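Local coordinates for ketosynthase (Streptomyces sp. MSC090213JE08, PDB 6KXD), which probably catalyses the condensation of a fatty acyl-ACP with malonyl-ACP to a 3-oxoacyl-ACP, as part of the ishigamide ketosynthase/chain length factor, at residues R326-K331 and F357-I362; D296-H301 and I387-S392; Q104-V109 and G187-A192; A192-A197 and L238-L243. One frame throughout, in Å; residues are numbered along the deposited sequence.

Interaction 1 (R326-K331 and F357-I362); sequences RTVAVK and FIPPTI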
loop_
_atom_site.group_PDB
_atom_site.type_symbol
_atom_site.label_atom_id
_atom_site.label_comp_id
_atom_site.label_asym_id
_atom_site.label_seq_id
_atom_site.Cartn_x
_atom_site.Cartn_y
_atom_site.Cartn_z
ATOM N N ARG A 326 11.101 22.524 17.191
ATOM C CA ARG A 326 12.228 21.639 17.103
ATOM C C ARG A 326 11.880 20.511 16.131
ATOM O O ARG A 326 10.784 19.988 16.185
ATOM C CB ARG A 326 12.571 21.070 18.482
ATOM C CG ARG A 326 13.340 22.060 19.345
ATOM C CD ARG A 326 13.408 21.674 20.801
ATOM N NE ARG A 326 12.137 21.850 21.476
ATOM C CZ ARG A 326 11.986 21.762 22.793
ATOM N NH1 ARG A 326 13.054 21.586 23.556
ATOM N NH2 ARG A 326 10.783 21.845 23.339
ATOM N N THR A 327 12.833 20.170 15.277
ATOM C CA THR A 327 12.640 19.279 14.180
ATOM C C THR A 327 13.779 18.259 14.226
ATOM O O THR A 327 14.908 18.555 13.936
ATOM C CB THR A 327 12.553 20.062 12.860
ATOM O OG1 THR A 327 11.406 20.904 12.929
ATOM C CG2 THR A 327 12.506 19.162 11.644
ATOM N N VAL A 328 13.423 17.020 14.545
ATOM C CA VAL A 328 14.357 15.964 14.770
ATOM C C VAL A 328 14.152 14.849 13.744
ATOM O O VAL A 328 13.049 14.677 13.211
ATOM C CB VAL A 328 14.198 15.419 16.199
ATOM C CG1 VAL A 328 14.152 16.553 17.206
ATOM C CG2 VAL A 328 12.982 14.519 16.360
ATOM N N ALA A 329 15.226 14.100 13.513
ATOM C CA ALA A 329 15.296 13.045 12.517
ATOM C C ALA A 329 15.708 11.717 13.179
ATOM O O ALA A 329 16.870 11.395 13.294
ATOM C CB ALA A 329 16.224 13.442 11.405
ATOM N N VAL A 330 14.698 10.898 13.496
ATOM C CA VAL A 330 14.827 9.541 14.055
ATOM C C VAL A 330 15.677 8.638 13.167
ATOM O O VAL A 330 16.350 7.731 13.666
ATOM C CB VAL A 330 13.413 8.962 14.291
ATOM C CG1 VAL A 330 13.425 7.482 14.649
ATOM C CG2 VAL A 330 12.685 9.757 15.356
ATOM N N LYS A 331 15.691 8.881 11.845
ATOM C CA LYS A 331 16.484 8.090 10.932
ATOM C C LYS A 331 17.990 8.287 11.174
ATOM O O LYS A 331 18.802 7.522 10.662
ATOM C CB LYS A 331 16.172 8.449 9.474
ATOM C CG LYS A 331 14.761 8.073 9.018
ATOM C CD LYS A 331 14.519 8.381 7.572
ATOM C CE LYS A 331 13.125 7.989 7.127
ATOM N NZ LYS A 331 12.111 8.812 7.810
ATOM N N PHE A 357 9.937 13.363 26.418
ATOM C CA PHE A 357 11.250 13.599 25.814
ATOM C C PHE A 357 11.144 13.840 24.304
ATOM O O PHE A 357 10.139 13.558 23.681
ATOM C CB PHE A 357 12.192 12.436 26.088
ATOM C CG PHE A 357 11.975 11.225 25.223
ATOM C CD1 PHE A 357 12.675 11.068 24.038
ATOM C CD2 PHE A 357 11.112 10.222 25.626
ATOM C CE1 PHE A 357 12.494 9.936 23.262
ATOM C CE2 PHE A 357 10.950 9.081 24.856
ATOM C CZ PHE A 357 11.626 8.953 23.667
ATOM N N ILE A 358 12.231 14.378 23.752
ATOM C CA ILE A 358 12.381 14.606 22.351
ATOM C C ILE A 358 13.641 13.873 21.933
ATOM O O ILE A 358 14.737 14.169 22.426
ATOM C CB ILE A 358 12.452 16.100 21.996
ATOM C CG1 ILE A 358 11.227 16.876 22.462
ATOM C CG2 ILE A 358 12.666 16.258 20.495
ATOM C CD1 ILE A 358 11.365 18.356 22.223
ATOM N N PRO A 359 13.520 12.865 21.040
ATOM C CA PRO A 359 14.652 12.041 20.673
ATOM C C PRO A 359 15.563 12.891 19.810
ATOM O O PRO A 359 15.087 13.829 19.159
ATOM C CB PRO A 359 14.034 10.883 19.888
ATOM C CG PRO A 359 12.786 11.482 19.287
ATOM C CD PRO A 359 12.296 12.464 20.330
ATOM N N PRO A 360 16.873 12.570 19.782
ATOM C CA PRO A 360 17.855 13.412 19.104
ATOM C C PRO A 360 18.046 13.120 17.618
ATOM O O PRO A 360 17.842 11.979 17.168
ATOM C CB PRO A 360 19.185 13.054 19.784
ATOM C CG PRO A 360 18.986 11.618 20.237
ATOM C CD PRO A 360 17.495 11.426 20.465
ATOM N N THR A 361 18.512 14.153 16.906
ATOM C CA THR A 361 19.190 13.987 15.646
ATOM C C THR A 361 20.681 13.786 15.943
ATOM O O THR A 361 21.381 14.757 16.290
ATOM C CB THR A 361 18.965 15.193 14.726
ATOM O OG1 THR A 361 17.586 15.544 14.764
ATOM C CG2 THR A 361 19.453 14.932 13.318
ATOM N N ILE A 362 21.154 12.544 15.803
ATOM C CA ILE A 362 22.497 12.148 16.177
ATOM C C ILE A 362 23.424 12.324 14.968
ATOM O O ILE A 362 22.992 12.750 13.912
ATOM C CB ILE A 362 22.501 10.710 16.739
ATOM C CG1 ILE A 362 22.372 9.629 15.652
ATOM C CG2 ILE A 362 21.438 10.588 17.804
ATOM C CD1 ILE A 362 22.689 8.204 16.125
#
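Ala329 and Thr361 make the one hydrogen bond between 326-331 and 357-362: Ala329 N donates to Thr361 OG1 over 3.0 Å, with an angle of 152° at the hydrogen. The Thr361 hydroxyl lies beside its own backbone N (chi1 -45°) and is gripped a second time, by the carbonyl of Val375, to which it must donate. An alanine here would probably leave Ala329 N and the Val375 carbonyl without their shared mate and open a gap beside Ala329 CB, where Thr361 CG2 now packs.

The apolar contacts line up along the rest of the crossing. Val328 turns toward 357-362 and sets CG1 3.6 Å from Ile358 CG2, the two side chains crossing at about a right angle. Its other methyl, CG2, and Val330 CG2 approach Pro359 CG. Val328 CB also presses to 3.5 Å from Pro359 O, a buried carbonyl oxygen with no polar partner in the model.

At the partly exposed end a methyl lies over a cation. Ile358 CD1 sits over the centre of one face of the Arg326 guanidinium, 3.5 Å from CZ.

Strand 326-328 pairs in parallel with 297-299; the chain leaving helix 341-355, strand 357-358 and the turn after it, packs on 326-328 in the C-terminal half of a thiolase-like fold.

Interaction 2 (D296-H301 and I387-S392); sequences DFISAH and IVQNNS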
loop_
_atom_site.group_PDB
_atom_site.type_symbol
_atom_site.label_atom_id
_atom_site.label_comp_id
_atom_site.label_asym_id
_atom_site.label_seq_id
_atom_site.Cartn_x
_atom_site.Cartn_y
_atom_site.Cartn_z
ATOM N N ASP A 296 4.872 20.670 19.607
ATOM C CA ASP A 296 6.029 20.651 20.485
ATOM C C ASP A 296 7.284 20.281 19.710
ATOM O O ASP A 296 8.316 20.877 19.926
ATOM C CB ASP A 296 5.748 19.759 21.689
ATOM C CG ASP A 296 4.633 20.399 22.492
ATOM O OD1 ASP A 296 4.739 21.628 22.725
ATOM O OD2 ASP A 296 3.630 19.716 22.772
ATOM N N PHE A 297 7.202 19.285 18.822
ATOM C CA PHE A 297 8.284 19.039 17.882
ATOM C C PHE A 297 7.734 18.293 16.654
ATOM O O PHE A 297 6.650 17.736 16.672
ATOM C CB PHE A 297 9.476 18.318 18.536
ATOM C CG PHE A 297 9.314 16.840 18.787
ATOM C CD1 PHE A 297 8.645 16.385 19.909
ATOM C CD2 PHE A 297 9.777 15.908 17.870
ATOM C CE1 PHE A 297 8.486 15.028 20.135
ATOM C CE2 PHE A 297 9.596 14.549 18.079
ATOM C CZ PHE A 297 8.979 14.110 19.227
ATOM N N ILE A 298 8.512 18.371 15.585
ATOM C CA ILE A 298 8.306 17.633 14.374
ATOM C C ILE A 298 9.304 16.495 14.381
ATOM O O ILE A 298 10.514 16.726 14.571
ATOM C CB ILE A 298 8.496 18.546 13.154
ATOM C CG1 ILE A 298 7.518 19.715 13.197
ATOM C CG2 ILE A 298 8.420 17.734 11.860
ATOM C CD1 ILE A 298 7.894 20.894 12.322
ATOM N N SER A 299 8.795 15.275 14.194
ATOM C CA SER A 299 9.589 14.138 13.784
ATOM C C SER A 299 9.661 14.180 12.249
ATOM O O SER A 299 8.664 13.899 11.544
ATOM C CB SER A 299 8.992 12.830 14.266
ATOM O OG SER A 299 9.639 11.725 13.643
ATOM N N ALA A 300 10.815 14.606 11.750
ATOM C CA ALA A 300 11.048 14.898 10.369
ATOM C C ALA A 300 11.177 13.597 9.579
ATOM O O ALA A 300 11.579 12.595 10.128
ATOM C CB ALA A 300 12.284 15.735 10.216
ATOM N N HIS A 301 10.818 13.652 8.297
ATOM C CA HIS A 301 11.149 12.596 7.359
ATOM C C HIS A 301 12.667 12.434 7.347
ATOM O O HIS A 301 13.212 11.316 7.389
ATOM C CB HIS A 301 10.606 12.902 5.965
ATOM C CG HIS A 301 10.970 11.857 4.961
ATOM N ND1 HIS A 301 10.637 10.522 5.114
ATOM C CD2 HIS A 301 11.596 11.958 3.778
ATOM C CE1 HIS A 301 11.109 9.865 4.073
ATOM N NE2 HIS A 301 11.671 10.722 3.245
ATOM N N ILE A 387 1.955 17.533 21.888
ATOM C CA ILE A 387 1.479 17.358 20.510
ATOM C C ILE A 387 2.704 17.256 19.602
ATOM O O ILE A 387 3.629 18.077 19.692
ATOM C CB ILE A 387 0.517 18.499 20.105
ATOM C CG1 ILE A 387 -0.656 18.613 21.089
ATOM C CG2 ILE A 387 0.037 18.327 18.664
ATOM C CD1 ILE A 387 -1.689 19.658 20.723
ATOM N N VAL A 388 2.721 16.223 18.747
ATOM C CA VAL A 388 3.867 15.947 17.922
ATOM C C VAL A 388 3.396 15.684 16.483
ATOM O O VAL A 388 2.365 15.099 16.261
ATOM C CB VAL A 388 4.687 14.769 18.464
ATOM C CG1 VAL A 388 5.917 14.513 17.615
ATOM C CG2 VAL A 388 5.075 14.962 19.920
ATOM N N GLN A 389 4.157 16.226 15.536
ATOM C CA GLN A 389 3.971 15.994 14.109
ATOM C C GLN A 389 5.023 14.981 13.639
ATOM O O GLN A 389 6.202 15.081 13.918
ATOM C CB GLN A 389 4.022 17.325 13.367
ATOM C CG GLN A 389 4.104 17.192 11.859
ATOM C CD GLN A 389 4.216 18.561 11.233
ATOM O OE1 GLN A 389 3.584 19.512 11.678
ATOM N NE2 GLN A 389 5.021 18.673 10.199
ATOM N N ASN A 390 4.552 13.956 12.936
ATOM C CA ASN A 390 5.432 13.006 12.336
ATOM C C ASN A 390 5.282 13.081 10.822
ATOM O O ASN A 390 4.233 12.726 10.298
ATOM C CB ASN A 390 5.077 11.597 12.808
ATOM C CG ASN A 390 6.012 10.518 12.314
ATOM O OD1 ASN A 390 7.238 10.642 12.453
ATOM N ND2 ASN A 390 5.435 9.438 11.788
ATOM N N ASN A 391 6.366 13.484 10.158
ATOM C CA ASN A 391 6.422 13.698 8.774
ATOM C C ASN A 391 6.896 12.440 8.063
ATOM O O ASN A 391 7.702 11.646 8.557
ATOM C CB ASN A 391 7.405 14.785 8.354
ATOM C CG ASN A 391 6.957 16.187 8.699
ATOM O OD1 ASN A 391 5.894 16.405 9.271
ATOM N ND2 ASN A 391 7.782 17.153 8.336
ATOM N N SER A 392 6.450 12.331 6.812
ATOM C CA SER A 392 6.942 11.310 5.978
ATOM C C SER A 392 6.646 11.722 4.548
ATOM O O SER A 392 5.619 12.340 4.281
ATOM C CB SER A 392 6.351 9.972 6.330
ATOM O OG SER A 392 5.021 9.884 5.834
#
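Ser299 and Asn390 pair in parallel near the middle of the contact between strands 297-299 and 387-392. The backbone ladder runs from Gln389 N to Phe297 O, from Ser299 N to Gln389 O (2.6 Å) and from Asn391 N to Ser299 O (2.7 Å, 178° at the hydrogen). At the start of the ladder Asp296 N donates to Ile387 O, and Ile387 N returns a bond to Asp296 OD2 (2.9 Å), which also accepts from Arg386 N.

Among side chains, Ser299 OG donates to Asn390 OD1 over 2.9 Å, in the plane of the amide carbonyl; Asn390 ND2 goes on to Asn174 OD1 and the carbonyl of Ser342. Beside Ile298, Gln389 NE2 bonds to a lone pair of Asn391 OD1 at 2.6 Å, and Gln389 OE1 meets the Tyr320 hydroxyl.

The apolar contact is a CH-pi one: Val388 CG1 stands over a face of the Phe297 ring, 3.6 Å from its centroid, while Val388 CG2 reaches CE1.

His301, which touches Cys170, is probably the first histidine of the family's Cys-His-His site; its carbonyl accepts from Lys331 NZ. The buried amides of Gln389, Asn390 and Asn391 (whose ND2 goes to Glu312 OE1) each have oxygen and nitrogen engaged, which fixes their flips.

Interaction 3 (Q104-V109 and G187-A192); sequences QAVITV and GEVDIA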
loop_
_atom_site.group_PDB
_atom_site.type_symbol
_atom_site.label_atom_id
_atom_site.label_comp_id
_atom_site.label_asym_id
_atom_site.label_seq_id
_atom_site.Cartn_x
_atom_site.Cartn_y
_atom_site.Cartn_z
ATOM N N GLN A 104 -14.200 -6.848 14.596
ATOM C CA GLN A 104 -13.952 -6.421 13.241
ATOM C C GLN A 104 -12.806 -5.412 13.334
ATOM O O GLN A 104 -12.820 -4.518 14.158
ATOM C CB GLN A 104 -15.180 -5.800 12.572
ATOM C CG GLN A 104 -14.919 -5.526 11.097
ATOM C CD GLN A 104 -16.034 -4.813 10.370
ATOM O OE1 GLN A 104 -17.200 -4.895 10.757
ATOM N NE2 GLN A 104 -15.675 -4.108 9.303
ATOM N N ALA A 105 -11.801 -5.562 12.480
ATOM C CA ALA A 105 -10.603 -4.766 12.669
ATOM C C ALA A 105 -10.009 -4.471 11.312
ATOM O O ALA A 105 -10.277 -5.183 10.311
ATOM C CB ALA A 105 -9.619 -5.522 13.525
ATOM N N VAL A 106 -9.195 -3.424 11.300
ATOM C CA VAL A 106 -8.403 -3.146 10.179
ATOM C C VAL A 106 -6.957 -3.476 10.580
ATOM O O VAL A 106 -6.525 -3.099 11.651
ATOM C CB VAL A 106 -8.595 -1.694 9.704
ATOM C CG1 VAL A 106 -7.474 -1.239 8.781
ATOM C CG2 VAL A 106 -9.937 -1.517 9.022
ATOM N N ILE A 107 -6.235 -4.153 9.680
ATOM C CA ILE A 107 -4.811 -4.389 9.812
ATOM C C ILE A 107 -4.166 -3.808 8.566
ATOM O O ILE A 107 -4.433 -4.269 7.495
ATOM C CB ILE A 107 -4.498 -5.881 9.939
ATOM C CG1 ILE A 107 -5.147 -6.495 11.176
ATOM C CG2 ILE A 107 -2.991 -6.107 9.895
ATOM C CD1 ILE A 107 -4.934 -7.989 11.267
ATOM N N THR A 108 -3.368 -2.781 8.748
ATOM C CA THR A 108 -2.816 -2.071 7.615
ATOM C C THR A 108 -1.341 -1.843 7.925
ATOM O O THR A 108 -1.007 -1.225 8.945
ATOM C CB THR A 108 -3.680 -0.853 7.291
ATOM O OG1 THR A 108 -3.064 -0.120 6.233
ATOM C CG2 THR A 108 -3.888 0.028 8.491
ATOM N N VAL A 109 -0.525 -2.505 7.097
ATOM C CA VAL A 109 0.887 -2.547 7.188
ATOM C C VAL A 109 1.438 -1.854 5.950
ATOM O O VAL A 109 1.152 -2.238 4.841
ATOM C CB VAL A 109 1.441 -3.973 7.272
ATOM C CG1 VAL A 109 2.951 -3.932 7.353
ATOM C CG2 VAL A 109 0.870 -4.721 8.467
ATOM N N GLY A 187 -16.641 4.665 12.371
ATOM C CA GLY A 187 -17.448 3.909 13.236
ATOM C C GLY A 187 -17.500 2.449 12.853
ATOM O O GLY A 187 -18.023 1.646 13.590
ATOM N N GLU A 188 -16.945 2.088 11.699
ATOM C CA GLU A 188 -17.103 0.731 11.173
ATOM C C GLU A 188 -16.256 -0.303 11.922
ATOM O O GLU A 188 -16.570 -1.489 11.888
ATOM C CB GLU A 188 -16.788 0.735 9.682
ATOM C CG GLU A 188 -17.887 1.379 8.863
ATOM C CD GLU A 188 -17.481 1.761 7.454
ATOM O OE1 GLU A 188 -16.496 1.197 6.943
ATOM O OE2 GLU A 188 -18.168 2.632 6.868
ATOM N N VAL A 189 -15.172 0.140 12.570
ATOM C CA VAL A 189 -14.352 -0.706 13.369
ATOM C C VAL A 189 -13.928 0.106 14.575
ATOM O O VAL A 189 -13.910 1.316 14.498
ATOM C CB VAL A 189 -13.110 -1.222 12.607
ATOM C CG1 VAL A 189 -13.514 -2.073 11.407
ATOM C CG2 VAL A 189 -12.188 -0.082 12.203
ATOM N N ASP A 190 -13.587 -0.593 15.656
ATOM C CA ASP A 190 -13.192 0.019 16.890
ATOM C C ASP A 190 -11.705 -0.220 17.121
ATOM O O ASP A 190 -11.132 0.267 18.094
ATOM C CB ASP A 190 -14.042 -0.508 18.049
ATOM C CG ASP A 190 -15.369 0.217 18.166
ATOM O OD1 ASP A 190 -16.023 0.411 17.121
ATOM O OD2 ASP A 190 -15.734 0.605 19.300
ATOM N N ILE A 191 -11.077 -0.977 16.228
ATOM C CA ILE A 191 -9.693 -1.332 16.416
ATOM C C ILE A 191 -8.992 -1.456 15.063
ATOM O O ILE A 191 -9.560 -1.924 14.080
ATOM C CB ILE A 191 -9.545 -2.631 17.223
ATOM C CG1 ILE A 191 -8.089 -2.873 17.619
ATOM C CG2 ILE A 191 -10.107 -3.803 16.464
ATOM C CD1 ILE A 191 -7.939 -3.918 18.680
ATOM N N ALA A 192 -7.742 -1.012 15.058
ATOM C CA ALA A 192 -6.882 -1.046 13.878
ATOM C C ALA A 192 -5.439 -1.323 14.334
ATOM O O ALA A 192 -4.950 -0.699 15.279
ATOM C CB ALA A 192 -6.993 0.276 13.188
#
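Val106 pairs with Ala192 where a beta-alpha-beta crossover of the N-terminal half of the thiolase-like fold is completed and strands 105-110 and 191-198 begin to run in parallel. The crossover leaves strand 161-166, passes through helix 172-185 and returns as 191-198 on the far side of 105-110. Val106 N donates to Ile191 O (3.2 Å, 162° at the hydrogen), in the plane of that carbonyl, and Ala192 CA approaches Val106 O to 3.0 Å in a CA-H...O contact.

Before the strands pair, Val189 turns its side chain toward 104-109. Gln104 CG is anti to the backbone N (chi1 -173°), and the extended chain beyond it crosses Val189 at about a right angle, with Val189 CG1 3.7 Å from Gln104 CG and 3.6 Å from NE2. Val189 CG2 meets Val106 CG2 more loosely, at 4.2 Å. Gln104 also packs on Glu256 of the partner subunit. An alanine in its place would probably uncover Val189 CG1 and leave a gap toward that Glu256. Next door, Glu188 OE1 forms salt bridges with Arg189 and Arg190 of the partner subunit, so this end of the sheet borders the dimer interface.

The tightest carbon-carbon pair is Ala105 CB with Ile191 CG2, 3.4 Å, closer than usual van der Waals contact; Ile191 CG1 stands anti to the backbone N (chi1 -170°), leaving CG2 in the crowded position.

Interaction 4 (A192-A197 and L238-L243); sequences ALCGGA and LVLESL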
loop_
_atom_site.group_PDB
_atom_site.type_symbol
_atom_site.label_atom_id
_atom_site.label_comp_id
_atom_site.label_asym_id
_atom_site.label_seq_id
_atom_site.Cartn_x
_atom_site.Cartn_y
_atom_site.Cartn_z
ATOM N N ALA A 192 -7.742 -1.012 15.058
ATOM C CA ALA A 192 -6.882 -1.046 13.878
ATOM C C ALA A 192 -5.439 -1.323 14.334
ATOM O O ALA A 192 -4.950 -0.699 15.279
ATOM C CB ALA A 192 -6.993 0.276 13.188
ATOM N N LEU A 193 -4.811 -2.326 13.734
ATOM C CA LEU A 193 -3.404 -2.590 13.868
ATOM C C LEU A 193 -2.717 -2.001 12.641
ATOM O O LEU A 193 -2.880 -2.498 11.531
ATOM C CB LEU A 193 -3.135 -4.097 13.948
ATOM C CG LEU A 193 -4.022 -4.854 14.940
ATOM C CD1 LEU A 193 -3.617 -6.325 15.023
ATOM C CD2 LEU A 193 -3.960 -4.182 16.290
ATOM N N CYS A 194 -1.951 -0.947 12.873
ATOM C CA CYS A 194 -1.422 -0.169 11.813
ATOM C C CYS A 194 0.084 -0.016 11.980
ATOM O O CYS A 194 0.564 0.191 13.055
ATOM C CB CYS A 194 -2.008 1.219 11.854
ATOM S SG CYS A 194 -3.810 1.153 11.818
ATOM N N GLY A 195 0.804 -0.047 10.875
ATOM C CA GLY A 195 2.191 0.332 10.933
ATOM C C GLY A 195 2.874 0.114 9.616
ATOM O O GLY A 195 2.368 0.429 8.537
ATOM N N GLY A 196 4.074 -0.434 9.711
ATOM C CA GLY A 196 4.888 -0.683 8.566
ATOM C C GLY A 196 6.015 -1.607 8.926
ATOM O O GLY A 196 6.305 -1.792 10.108
ATOM N N ALA A 197 6.559 -2.213 7.894
ATOM C CA ALA A 197 7.528 -3.276 7.998
ATOM C C ALA A 197 8.345 -3.304 6.721
ATOM O O ALA A 197 7.792 -3.136 5.644
ATOM C CB ALA A 197 6.831 -4.599 8.150
ATOM N N LEU A 238 1.198 -0.236 15.602
ATOM C CA LEU A 238 0.478 0.530 16.558
ATOM C C LEU A 238 -0.927 -0.045 16.680
ATOM O O LEU A 238 -1.573 -0.337 15.672
ATOM C CB LEU A 238 0.417 1.990 16.115
ATOM C CG LEU A 238 1.760 2.715 16.042
ATOM C CD1 LEU A 238 2.434 2.457 14.703
ATOM C CD2 LEU A 238 1.584 4.206 16.255
ATOM N N VAL A 239 -1.388 -0.230 17.923
ATOM C CA VAL A 239 -2.796 -0.511 18.154
ATOM C C VAL A 239 -3.533 0.818 18.302
ATOM O O VAL A 239 -3.253 1.594 19.255
ATOM C CB VAL A 239 -3.019 -1.427 19.378
ATOM C CG1 VAL A 239 -4.498 -1.761 19.529
ATOM C CG2 VAL A 239 -2.183 -2.692 19.287
ATOM N N LEU A 240 -4.469 1.067 17.374
ATOM C CA LEU A 240 -5.375 2.158 17.419
ATOM C C LEU A 240 -6.725 1.617 17.883
ATOM O O LEU A 240 -7.130 0.542 17.443
ATOM C CB LEU A 240 -5.563 2.793 16.040
ATOM C CG LEU A 240 -4.489 3.780 15.600
ATOM C CD1 LEU A 240 -3.173 3.071 15.368
ATOM C CD2 LEU A 240 -4.940 4.504 14.340
ATOM N N GLU A 241 -7.426 2.405 18.687
ATOM C CA GLU A 241 -8.708 1.996 19.256
ATOM C C GLU A 241 -9.588 3.212 19.445
ATOM O O GLU A 241 -9.074 4.290 19.723
ATOM C CB GLU A 241 -8.507 1.367 20.633
ATOM C CG GLU A 241 -8.189 -0.106 20.601
ATOM C CD GLU A 241 -8.208 -0.751 21.985
ATOM O OE1 GLU A 241 -7.107 -0.962 22.543
ATOM O OE2 GLU A 241 -9.322 -1.045 22.496
ATOM N N SER A 242 -10.900 3.040 19.277
ATOM C CA SER A 242 -11.804 4.145 19.599
ATOM C C SER A 242 -11.586 4.474 21.076
ATOM O O SER A 242 -11.312 3.569 21.855
ATOM C CB SER A 242 -13.237 3.818 19.319
ATOM O OG SER A 242 -13.709 2.843 20.227
ATOM N N LEU A 243 -11.625 5.761 21.432
ATOM C CA LEU A 243 -11.557 6.118 22.863
ATOM C C LEU A 243 -12.587 5.299 23.660
ATOM O O LEU A 243 -12.267 4.769 24.707
ATOM C CB LEU A 243 -11.791 7.617 23.044
ATOM C CG LEU A 243 -11.761 8.086 24.503
ATOM C CD1 LEU A 243 -10.425 7.733 25.142
ATOM C CD2 LEU A 243 -12.029 9.584 24.602
#
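Ala192 and Cys194 bind Leu240 and Leu238 in two antiparallel hydrogen-bonded pairs, with Leu193 and Val239 as the non-hydrogen-bonded pair between them; the short strand axes approach to 4.8 Å at 142°. Each outer pair is joined in both directions. The bond from Leu240 N to Ala192 O is 2.8 Å, and that from Leu238 N to Cys194 O is 2.7 Å with 168° at the hydrogen. Around the central pair, Leu193 CA also points a hydrogen at Leu238 O.

Side chains alternate between two faces. On one, Cys194 SG stands beside its backbone N (chi1 -55°) and meets Leu240 CD1 at 4.1 Å, the same distance that separates Cys194 CB from that methyl. Ala192 CB faces Leu240 CB at 4.1 Å. Leu238 CD1 lies 3.4 Å from Cys194 O and near Gly195 CA. On the other face, Leu193 and Val239 lie side by side pointing the same way, Leu193 CD2 resting 3.8 Å from Val239 CG2.

Helices cover both faces. Helix 172-185 packs on Ala192, Leu238 and Leu240 through Ile184 and Val177, while helix 77-93 meets Leu193 and Val239 through Val90, Ala89 and Ala93. Strand 105-110 flanks 191-198, and strand 10-19 flanks 234-242 beyond.

In the fold
All four contacts reach the same mixed sheet, interaction 1 through strand 326-328 alone; interactions 3 and 4 lie in its N-terminal half, 1 and 2 in its C-terminal half. Interactions 3 and 4, centres 8 Å apart, share Ala192 and make strand 191-198 the middle of three, with Val106 O and Leu193 N 2.8 Å apart. Interactions 1 and 2, centres 9 Å apart, meet through strand 297-299, where Val328 O lies 2.7 Å from Ala300 N. Lys331 NZ reaches His301 O at 2.8 Å, linking both to the probable active site around Cys170. Interactions 2 and 4 do not touch: centres about 18 Å apart, nearest atoms about 8 Å; strands 10-19, 255-264 and 398-405 join the halves.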